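Local coordinates for protein CT398 (Chlamydia trachomatis, PDB 4ILO) that is of unknown function but pairs a long coiled-coil hairpin with a zinc ribbon and may bind DNA or RNA, at residues Val224-Glu227 / His228-Arg231; Val181-Arg184 / Leu185-Lys189; Ala102-Lys105 / Glu106-Thr109; Asp91-Asn94 / Ala95-Glu99. All blocks are in the same frame, centred on the assembly; numbering follows the deposited sequence.

Contact 1: Val224-Glu227 / His228-Arg231; sequences VFCE and HCSR. With ZN (zinc ion), chain C; EDO (1,2-ethanediol), chain D.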
loop_
_atom_site.group_PDB
_atom_site.type_symbol
_atom_site.label_atom_id
_atom_site.label_comp_id
_atom_site.label_asym_id
_atom_site.label_seq_id
_atom_site.Cartn_x
_atom_site.Cartn_y
_atom_site.Cartn_z
ATOM N N VAL A 224 -37.232 26.380 2.083
ATOM C CA VAL A 224 -36.435 27.576 1.842
ATOM C C VAL A 224 -34.956 27.198 1.920
ATOM O O VAL A 224 -34.528 26.546 2.878
ATOM C CB VAL A 224 -36.751 28.683 2.863
ATOM C CG1 VAL A 224 -35.902 29.917 2.582
ATOM C CG2 VAL A 224 -38.290 29.049 2.830
ATOM N N PHE A 225 -34.177 27.672 0.940
ATOM C CA PHE A 225 -32.776 27.322 0.748
ATOM C C PHE A 225 -31.902 28.550 0.956
ATOM O O PHE A 225 -32.309 29.677 0.639
ATOM C CB PHE A 225 -32.568 26.841 -0.685
ATOM C CG PHE A 225 -33.524 25.793 -1.084
ATOM C CD1 PHE A 225 -33.355 24.495 -0.635
ATOM C CD2 PHE A 225 -34.635 26.111 -1.867
ATOM C CE1 PHE A 225 -34.248 23.504 -1.010
ATOM C CE2 PHE A 225 -35.566 25.133 -2.235
ATOM C CZ PHE A 225 -35.378 23.829 -1.807
ATOM N N CYS A 226 -30.701 28.322 1.500
ATOM C CA CYS A 226 -29.724 29.391 1.639
ATOM C C CYS A 226 -29.408 29.969 0.262
ATOM O O CYS A 226 -29.115 29.225 -0.690
ATOM C CB CYS A 226 -28.424 28.841 2.264
ATOM S SG CYS A 226 -27.151 30.118 2.509
ATOM N N GLU A 227 -29.453 31.304 0.168
ATOM C CA GLU A 227 -29.198 32.004 -1.087
ATOM C C GLU A 227 -27.742 31.891 -1.535
ATOM O O GLU A 227 -27.444 32.196 -2.700
ATOM C CB GLU A 227 -29.599 33.471 -0.947
ATOM C CG GLU A 227 -31.111 33.680 -0.818
ATOM C CD GLU A 227 -31.507 35.127 -1.027
ATOM O OE1 GLU A 227 -31.820 35.477 -2.183
ATOM O OE2 GLU A 227 -31.489 35.914 -0.050
ATOM N N HIS A 228 -26.842 31.430 -0.664
ATOM C CA HIS A 228 -25.421 31.314 -1.012
ATOM C C HIS A 228 -24.916 29.892 -1.143
ATOM O O HIS A 228 -24.170 29.599 -2.082
ATOM C CB HIS A 228 -24.586 32.116 -0.010
ATOM C CG HIS A 228 -25.106 33.516 0.144
ATOM N ND1 HIS A 228 -24.601 34.584 -0.567
ATOM C CD2 HIS A 228 -26.157 34.000 0.849
ATOM C CE1 HIS A 228 -25.287 35.674 -0.273
ATOM N NE2 HIS A 228 -26.232 35.348 0.590
ATOM N N CYS A 229 -25.304 28.975 -0.259
ATOM C CA CYS A 229 -24.816 27.610 -0.368
ATOM C C CYS A 229 -25.870 26.626 -0.841
ATOM O O CYS A 229 -25.526 25.486 -1.137
ATOM C CB CYS A 229 -24.211 27.126 0.962
ATOM S SG CYS A 229 -25.405 26.750 2.325
ATOM N N SER A 230 -27.140 27.017 -0.894
ATOM C CA SER A 230 -28.253 26.191 -1.403
ATOM C C SER A 230 -28.724 25.121 -0.413
ATOM O O SER A 230 -29.673 24.357 -0.764
ATOM C CB SER A 230 -27.944 25.485 -2.740
ATOM O OG SER A 230 -27.717 26.415 -3.797
ATOM N N ARG A 231 -28.133 25.015 0.776
ATOM C CA ARG A 231 -28.650 24.108 1.782
ATOM C C ARG A 231 -30.075 24.495 2.187
ATOM O O ARG A 231 -30.488 25.650 2.054
ATOM C CB ARG A 231 -27.778 24.162 3.026
ATOM C CG ARG A 231 -26.351 23.598 2.805
ATOM C CD ARG A 231 -25.605 23.571 4.117
ATOM N NE ARG A 231 -24.401 22.734 4.057
ATOM C CZ ARG A 231 -23.247 23.130 3.537
ATOM N NH1 ARG A 231 -23.128 24.333 2.998
ATOM N NH2 ARG A 231 -22.206 22.299 3.538
HETATM ZN ZN ZN C . -25.530 28.746 3.449
HETATM C C1 EDO D . -38.451 26.430 6.017
HETATM O O1 EDO D . -38.976 26.291 7.342
HETATM C C2 EDO D . -38.017 25.048 5.562
HETATM O O2 EDO D . -37.099 25.237 4.484
#
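Cys-226 and Cys-229 close on one zinc ion, and the turn between them is wound tightly round the sulfur of the first. SG of Cys-226 lies 2.3 Å from the zinc and also accepts two backbone N-H groups, from His-228 N at 3.4 Å and from Cys-229 N at 3.5 Å, the latter bond nearly straight at 169°. With SG set anti to the backbone N (chi1 -179°), the thiolate points into the turn where these amides converge; such N-H bonds probably temper its negative charge. Cys-229 SG, also 2.3 Å from the metal, receives the backbone N of Arg-231 and that residue's NH1, which meets it in the guanidinium plane at 3.4 Å. NH2 of the same guanidinium forms a salt bridge with Asp-191. This is a CxxC zinc knuckle of a C4-type zinc ribbon, and Cys-202 and Cys-205 supply the other two ligands. Backbone bonds pin the loop's ends together: Cys-226 N gives a short bond of 2.7 Å to Arg-231 O, while Ser-230 N approaches Cys-226 O from above the carbonyl plane, 35° out of it. The outer side is looser. Glu-227 and His-228 are exposed; Glu-227 CB comes no nearer than 3.9 Å to CD2 of the imidazole, and the carboxylate leads away from the turn. Ser-230 O lies oblique to the ring of Phe-225, 3.7 Å from CD1, and this exposed ring leans on Val-181 of helix 176-189. Farther back along the strand, Val-224 N donates to O2 of a 1,2-ethanediol molecule, probably from the crystallisation liquor.

Contact 2: Val181-Arg184 / Leu185-Lys189; sequences VYER and LLNNK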
loop_
_atom_site.group_PDB
_atom_site.type_symbol
_atom_site.label_atom_id
_atom_site.label_comp_id
_atom_site.label_asym_id
_atom_site.label_seq_id
_atom_site.Cartn_x
_atom_site.Cartn_y
_atom_site.Cartn_z
ATOM N N VAL A 181 -34.328 16.177 -2.532
ATOM C CA VAL A 181 -33.459 17.355 -2.484
ATOM C C VAL A 181 -32.284 17.090 -1.537
ATOM O O VAL A 181 -31.107 17.295 -1.889
ATOM C CB VAL A 181 -34.280 18.594 -2.047
ATOM C CG1 VAL A 181 -33.380 19.779 -1.650
ATOM C CG2 VAL A 181 -35.241 19.010 -3.120
ATOM N N TYR A 182 -32.605 16.628 -0.324
ATOM C CA TYR A 182 -31.619 16.368 0.718
ATOM C C TYR A 182 -30.477 15.537 0.178
ATOM O O TYR A 182 -29.301 15.868 0.371
ATOM C CB TYR A 182 -32.291 15.611 1.877
ATOM C CG TYR A 182 -31.319 14.922 2.796
ATOM C CD1 TYR A 182 -30.568 15.642 3.709
ATOM C CD2 TYR A 182 -31.129 13.550 2.726
ATOM C CE1 TYR A 182 -29.631 15.003 4.550
ATOM C CE2 TYR A 182 -30.204 12.896 3.557
ATOM C CZ TYR A 182 -29.462 13.624 4.466
ATOM O OH TYR A 182 -28.558 12.985 5.290
ATOM N N GLU A 183 -30.822 14.460 -0.507
ATOM C CA GLU A 183 -29.839 13.473 -0.932
ATOM C C GLU A 183 -28.872 14.058 -1.963
ATOM O O GLU A 183 -27.676 13.759 -1.929
ATOM C CB GLU A 183 -30.584 12.256 -1.494
ATOM C CG GLU A 183 -29.703 11.076 -1.792
ATOM C CD GLU A 183 -30.496 9.828 -2.148
ATOM O OE1 GLU A 183 -31.583 9.976 -2.758
ATOM O OE2 GLU A 183 -30.019 8.706 -1.817
ATOM N N ARG A 184 -29.369 14.896 -2.890
ATOM C CA ARG A 184 -28.483 15.528 -3.869
ATOM C C ARG A 184 -27.585 16.560 -3.200
ATOM O O ARG A 184 -26.362 16.597 -3.440
ATOM C CB ARG A 184 -29.316 16.136 -5.005
ATOM C CG ARG A 184 -30.151 15.075 -5.782
ATOM C CD ARG A 184 -30.741 15.628 -7.072
ATOM N NE ARG A 184 -31.337 14.606 -7.940
ATOM C CZ ARG A 184 -31.656 14.804 -9.225
ATOM N NH1 ARG A 184 -31.438 15.986 -9.809
ATOM N NH2 ARG A 184 -32.195 13.819 -9.940
ATOM N N LEU A 185 -28.150 17.351 -2.285
ATOM C CA LEU A 185 -27.333 18.266 -1.481
ATOM C C LEU A 185 -26.231 17.509 -0.738
ATOM O O LEU A 185 -25.065 17.931 -0.739
ATOM C CB LEU A 185 -28.228 19.028 -0.483
ATOM C CG LEU A 185 -29.076 20.170 -1.070
ATOM C CD1 LEU A 185 -29.904 20.799 0.012
ATOM C CD2 LEU A 185 -28.149 21.231 -1.786
ATOM N N LEU A 186 -26.589 16.386 -0.095
ATOM C CA LEU A 186 -25.650 15.649 0.749
ATOM C C LEU A 186 -24.525 15.068 -0.086
ATOM O O LEU A 186 -23.350 15.132 0.291
ATOM C CB LEU A 186 -26.385 14.504 1.438
ATOM C CG LEU A 186 -25.571 13.623 2.391
ATOM C CD1 LEU A 186 -25.357 14.349 3.675
ATOM C CD2 LEU A 186 -26.234 12.273 2.637
ATOM N N ASN A 187 -24.877 14.473 -1.221
ATOM C CA ASN A 187 -23.857 13.969 -2.127
ATOM C C ASN A 187 -22.924 15.081 -2.573
ATOM O O ASN A 187 -21.730 14.852 -2.754
ATOM C CB ASN A 187 -24.537 13.268 -3.305
ATOM C CG ASN A 187 -25.015 11.873 -2.930
ATOM O OD1 ASN A 187 -24.401 11.207 -2.080
ATOM N ND2 ASN A 187 -26.103 11.423 -3.546
ATOM N N ASN A 188 -23.436 16.302 -2.688
ATOM C CA ASN A 188 -22.613 17.426 -3.125
ATOM C C ASN A 188 -21.683 17.925 -1.999
ATOM O O ASN A 188 -20.486 18.133 -2.228
ATOM C CB ASN A 188 -23.562 18.485 -3.728
ATOM C CG ASN A 188 -22.952 19.882 -3.838
ATOM O OD1 ASN A 188 -21.725 20.058 -3.812
ATOM N ND2 ASN A 188 -23.830 20.900 -3.984
ATOM N N LYS A 189 -22.185 18.062 -0.764
ATOM C CA LYS A 189 -21.452 18.733 0.309
ATOM C C LYS A 189 -20.795 17.781 1.288
ATOM O O LYS A 189 -19.813 18.156 1.934
ATOM C CB LYS A 189 -22.401 19.616 1.128
ATOM C CG LYS A 189 -23.347 20.499 0.334
ATOM C CD LYS A 189 -22.604 21.662 -0.258
ATOM C CE LYS A 189 -23.566 22.768 -0.585
ATOM N NZ LYS A 189 -22.808 23.877 -1.164
#
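Leu-186 N donates to Tyr-182 O at 2.8 Å, the shortest of the i to i+4 bonds along these two turns of helix 176-189, the short helix between the long coiled-coil hairpin and the zinc ribbon. The neighbouring bond from Leu-185 N to Val-181 O is practically straight, with an N-H...O angle of 179°. Side chains four residues apart then pair up on two apolar faces. Leu-186 CB sits over one face of the Tyr-182 ring. Both residues hold CG anti to the backbone N (chi1 162° for the tyrosine, -179° for the leucine), so the two side chains run alongside each other and the leucine's CD2 comes beside the far end of the ring, 3.9 Å from CZ. The phenolic OH, at the end of this buried pair, is hydrogen-bonded to Asp-18 of helix 2-86, and Ile-11 and Ile-14 of that helix also pack on the ring. Val-181 and Leu-185 form the second pair and face the ribbon, where both touch Ile-232 of strand 232-234. The helix is thus wedged between coiled coil and ribbon. On its more polar side Glu-183 and Asn-187 point the same way, their carboxylate and amide planes only modestly inclined, but CG of the glutamate stays 4.0 Å from ND2 of the asparagine. The valine-leucine pair meets through single methyls, CG1 of Val-181 lying 4.0 Å from CD1 of Leu-185.

Contact 3: Ala102-Lys105 / Glu106-Thr109; sequences AANK and ERRT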
loop_
_atom_site.group_PDB
_atom_site.type_symbol
_atom_site.label_atom_id
_atom_site.label_comp_id
_atom_site.label_asym_id
_atom_site.label_seq_id
_atom_site.Cartn_x
_atom_site.Cartn_y
_atom_site.Cartn_z
ATOM N N ALA A 102 51.845 -20.127 -20.497
ATOM C CA ALA A 102 50.607 -19.484 -20.923
ATOM C C ALA A 102 49.431 -20.083 -20.188
ATOM O O ALA A 102 48.515 -19.371 -19.776
ATOM C CB ALA A 102 50.405 -19.676 -22.431
ATOM N N ALA A 103 49.423 -21.403 -20.056
ATOM C CA ALA A 103 48.318 -22.051 -19.375
ATOM C C ALA A 103 48.268 -21.620 -17.921
ATOM O O ALA A 103 47.184 -21.314 -17.405
ATOM C CB ALA A 103 48.446 -23.556 -19.510
ATOM N N ASN A 104 49.439 -21.564 -17.246
ATOM C CA ASN A 104 49.464 -21.149 -15.854
ATOM C C ASN A 104 48.940 -19.728 -15.685
ATOM O O ASN A 104 48.288 -19.405 -14.677
ATOM C CB ASN A 104 50.862 -21.241 -15.275
ATOM C CG ASN A 104 50.874 -21.048 -13.789
ATOM O OD1 ASN A 104 50.129 -21.717 -13.062
ATOM N ND2 ASN A 104 51.722 -20.129 -13.311
ATOM N N LYS A 105 49.241 -18.855 -16.641
ATOM C CA LYS A 105 48.835 -17.463 -16.505
ATOM C C LYS A 105 47.327 -17.320 -16.665
ATOM O O LYS A 105 46.683 -16.514 -15.969
ATOM C CB LYS A 105 49.579 -16.636 -17.546
ATOM C CG LYS A 105 49.080 -15.220 -17.704
ATOM C CD LYS A 105 49.869 -14.452 -18.793
ATOM C CE LYS A 105 49.684 -12.932 -18.641
ATOM N NZ LYS A 105 50.520 -12.157 -19.630
ATOM N N GLU A 106 46.744 -18.082 -17.582
ATOM C CA GLU A 106 45.293 -18.114 -17.695
ATOM C C GLU A 106 44.677 -18.687 -16.415
ATOM O O GLU A 106 43.667 -18.176 -15.918
ATOM C CB GLU A 106 44.887 -18.977 -18.899
ATOM C CG GLU A 106 43.328 -19.135 -19.161
ATOM C CD GLU A 106 42.566 -17.785 -19.456
ATOM O OE1 GLU A 106 43.223 -16.767 -19.823
ATOM O OE2 GLU A 106 41.299 -17.742 -19.324
ATOM N N ARG A 107 45.283 -19.734 -15.858
ATOM C CA ARG A 107 44.732 -20.335 -14.654
ATOM C C ARG A 107 44.745 -19.325 -13.531
ATOM O O ARG A 107 43.772 -19.210 -12.779
ATOM C CB ARG A 107 45.522 -21.580 -14.236
ATOM C CG ARG A 107 44.910 -22.289 -13.032
ATOM C CD ARG A 107 45.570 -23.620 -12.732
ATOM N NE ARG A 107 47.015 -23.469 -12.521
ATOM C CZ ARG A 107 47.855 -24.443 -12.204
ATOM N NH1 ARG A 107 47.434 -25.697 -12.047
ATOM N NH2 ARG A 107 49.144 -24.151 -12.062
ATOM N N ARG A 108 45.849 -18.593 -13.417
ATOM C CA ARG A 108 45.991 -17.559 -12.400
ATOM C C ARG A 108 44.867 -16.540 -12.521
ATOM O O ARG A 108 44.258 -16.150 -11.524
ATOM C CB ARG A 108 47.349 -16.865 -12.525
ATOM C CG ARG A 108 47.586 -15.777 -11.490
ATOM C CD ARG A 108 48.922 -15.086 -11.713
ATOM N NE ARG A 108 50.024 -15.813 -11.089
ATOM C CZ ARG A 108 50.963 -16.471 -11.763
ATOM N NH1 ARG A 108 50.936 -16.494 -13.088
ATOM N NH2 ARG A 108 51.929 -17.104 -11.111
ATOM N N THR A 109 44.591 -16.115 -13.750
ATOM C CA THR A 109 43.489 -15.203 -14.002
ATOM C C THR A 109 42.159 -15.783 -13.566
ATOM O O THR A 109 41.335 -15.074 -12.980
ATOM C CB THR A 109 43.458 -14.809 -15.468
ATOM O OG1 THR A 109 44.710 -14.171 -15.774
ATOM C CG2 THR A 109 42.304 -13.832 -15.688
HETATM O O HOH W 1 47.706 -20.914 -11.867
#
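Asn-104 and Arg-107 both send CG away from the backbone N (chi1 -170° and -176°), and the arginine then bends at chi3 (57°), folding its guanidinium back over the preceding turn until it meets the asparagine amide. They sit on helix 90-171, the second long arm of the coiled-coil hairpin. NH2 of Arg-107 donates to OD1 of Asn-104 at 2.8 Å; the oxygen lies at the guanidinium edge, in its plane, while the amide stands almost perpendicular to that plane. A water accepts from NE of Arg-107 at 2.7 Å and lies 2.8 Å from OD1 of Asn-104, to which it can donate; since it has more acceptors in reach than protons, this second, solvent-borne link is only probable. The remaining nitrogen, NH1, is hydrogen-bonded to Ser-74 of helix 2-86, which fixes the guanidinium between the two arms; Ile-73 and Ile-77 of that helix pack against the same arginine. Arg-108 reaches back on the more exposed side, its guanidinium obliquely placed and its NH1 3.7 Å from ND2 of Asn-104, a contact between two donors and not a bond. Ordinary helical bonds join the backbone beneath, from Glu-106 N to Ala-102 O through Thr-109 N to Lys-105 O. That last carbonyl takes a second donor: OG1 of Thr-109 also bonds to Lys-105 O at 3.1 Å, arriving from the face of the carbonyl plane opposite to the threonine's N-H.

Contact 4: Asp91-Asn94 / Ala95-Glu99; sequences DEFN and ALTQE
Asp-91 opens the segment through its backbone, its O accepting from Ala-95 N at 3.0 Å, near the start of helix 90-171 where the chain has just turned back from helix 2-86 at the hairpin tip. Glu-92 O takes the N-H of Leu-96, and the leucine's CG lies 3.5 Å from the same oxygen; beyond it, the leucine packs on Leu-80 and Gln-84 of the opposing arm. Phe-93 bonds through O to Thr-97 N. The threonine holds OG1 anti to its carbonyl carbon (chi1 -70°), which turns the hydroxyl back toward Phe-93, and its side chain slants past the phenylalanine with OG1 3.7 Å from CE1. Asn-94 closes the segment. Its O receives Gln-98 N at 3.0 Å, and its OD1 lies at the edge of the Phe-93 ring, in the ring plane. A water donates to this OD1 at 2.7 Å and also hydrogen-bonds to Thr-97 OG1 at 3.0 Å. The same hydroxyl is bonded to Gln-84 of helix 2-86. Thr-97 OG1 therefore joins the water from Asn-94 to the other arm, which implies that a polar, partly water-mediated link sits beside the Leu-96 packing.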
loop_
_atom_site.group_PDB
_atom_site.type_symbol
_atom_site.label_atom_id
_atom_site.label_comp_id
_atom_site.label_asym_id
_atom_site.label_seq_id
_atom_site.Cartn_x
_atom_site.Cartn_y
_atom_site.Cartn_z
ATOM N N ASP A 91 63.174 -27.795 -29.704
ATOM C CA ASP A 91 61.947 -27.105 -30.125
ATOM C C ASP A 91 60.699 -27.621 -29.376
ATOM O O ASP A 91 59.832 -26.833 -28.983
ATOM C CB ASP A 91 61.747 -27.272 -31.633
ATOM C CG ASP A 91 62.461 -26.195 -32.462
ATOM O OD1 ASP A 91 62.924 -25.201 -31.869
ATOM O OD2 ASP A 91 62.500 -26.323 -33.714
ATOM N N GLU A 92 60.560 -28.942 -29.225
ATOM C CA GLU A 92 59.428 -29.485 -28.475
ATOM C C GLU A 92 59.531 -29.143 -27.008
ATOM O O GLU A 92 58.529 -28.772 -26.374
ATOM C CB GLU A 92 59.352 -30.995 -28.642
ATOM C CG GLU A 92 59.134 -31.422 -30.110
ATOM C CD GLU A 92 59.442 -32.905 -30.351
ATOM O OE1 GLU A 92 60.179 -33.522 -29.537
ATOM O OE2 GLU A 92 58.955 -33.448 -31.369
ATOM N N PHE A 93 60.734 -29.258 -26.438
ATOM C CA PHE A 93 60.904 -28.837 -25.058
ATOM C C PHE A 93 60.412 -27.405 -24.881
ATOM O O PHE A 93 59.707 -27.082 -23.923
ATOM C CB PHE A 93 62.376 -28.934 -24.658
ATOM C CG PHE A 93 62.591 -28.745 -23.187
ATOM C CD1 PHE A 93 62.802 -27.487 -22.669
ATOM C CD2 PHE A 93 62.523 -29.817 -22.325
ATOM C CE1 PHE A 93 62.975 -27.304 -21.306
ATOM C CE2 PHE A 93 62.686 -29.642 -20.963
ATOM C CZ PHE A 93 62.907 -28.378 -20.454
ATOM N N ASN A 94 60.796 -26.526 -25.801
ATOM C CA ASN A 94 60.540 -25.106 -25.638
ATOM C C ASN A 94 59.062 -24.815 -25.811
ATOM O O ASN A 94 58.514 -23.969 -25.106
ATOM C CB ASN A 94 61.357 -24.294 -26.666
ATOM C CG ASN A 94 62.858 -24.199 -26.275
ATOM O OD1 ASN A 94 63.202 -24.376 -25.105
ATOM N ND2 ASN A 94 63.738 -23.859 -27.253
ATOM N N ALA A 95 58.413 -25.507 -26.754
ATOM C CA ALA A 95 56.994 -25.304 -26.983
ATOM C C ALA A 95 56.220 -25.631 -25.717
ATOM O O ALA A 95 55.370 -24.848 -25.285
ATOM C CB ALA A 95 56.537 -26.184 -28.132
ATOM N N LEU A 96 56.602 -26.723 -25.046
ATOM C CA LEU A 96 55.956 -27.111 -23.797
ATOM C C LEU A 96 56.226 -26.110 -22.679
ATOM O O LEU A 96 55.317 -25.761 -21.918
ATOM C CB LEU A 96 56.432 -28.513 -23.424
ATOM C CG LEU A 96 55.750 -29.478 -24.428
ATOM C CD1 LEU A 96 56.335 -30.836 -24.384
ATOM C CD2 LEU A 96 54.297 -29.579 -24.091
ATOM N N THR A 97 57.455 -25.597 -22.578
ATOM C CA THR A 97 57.693 -24.517 -21.621
ATOM C C THR A 97 56.705 -23.377 -21.848
ATOM O O THR A 97 56.043 -22.900 -20.902
ATOM C CB THR A 97 59.128 -24.023 -21.766
ATOM O OG1 THR A 97 60.024 -25.041 -21.282
ATOM C CG2 THR A 97 59.371 -22.775 -20.977
ATOM N N GLN A 98 56.607 -22.924 -23.112
ATOM C CA GLN A 98 55.818 -21.751 -23.426
ATOM C C GLN A 98 54.342 -22.036 -23.170
ATOM O O GLN A 98 53.638 -21.192 -22.623
ATOM C CB GLN A 98 56.058 -21.319 -24.873
ATOM C CG GLN A 98 57.487 -20.783 -25.098
ATOM C CD GLN A 98 58.016 -20.955 -26.531
ATOM O OE1 GLN A 98 57.254 -21.205 -27.484
ATOM N NE2 GLN A 98 59.344 -20.846 -26.685
ATOM N N GLU A 99 53.873 -23.223 -23.571
ATOM C CA GLU A 99 52.481 -23.571 -23.344
ATOM C C GLU A 99 52.158 -23.599 -21.852
ATOM O O GLU A 99 51.104 -23.116 -21.428
ATOM C CB GLU A 99 52.158 -24.911 -23.998
ATOM C CG GLU A 99 50.656 -25.190 -24.004
ATOM C CD GLU A 99 49.860 -24.477 -25.116
ATOM O OE1 GLU A 99 50.407 -24.147 -26.211
ATOM O OE2 GLU A 99 48.645 -24.278 -24.881
HETATM O O HOH W 2 62.360 -23.769 -22.651
#

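In the fold
From the N terminus, helix 2-86 runs out to the hairpin tip, and the chain returns as helix 90-171. Contact 4 comes first, just past the tip; contact 3 follows on the same helix, about 16 Å away between centres, both facing helix 2-86. Some 84 Å from contact 3, between centres, contact 2 lies on helix 176-189 at the other end of the molecule. Contact 1 comes last, in the turn between strands 224-225 and 232-234. All four are local and in series: none nests or crosses, and only contact 1 closes a loop. Helix 176-189 touches contact 1 through Lys-189 and Val-181, while Tyr-182 and Leu-186 pack on helix 2-86, so it bridges ribbon and coiled coil.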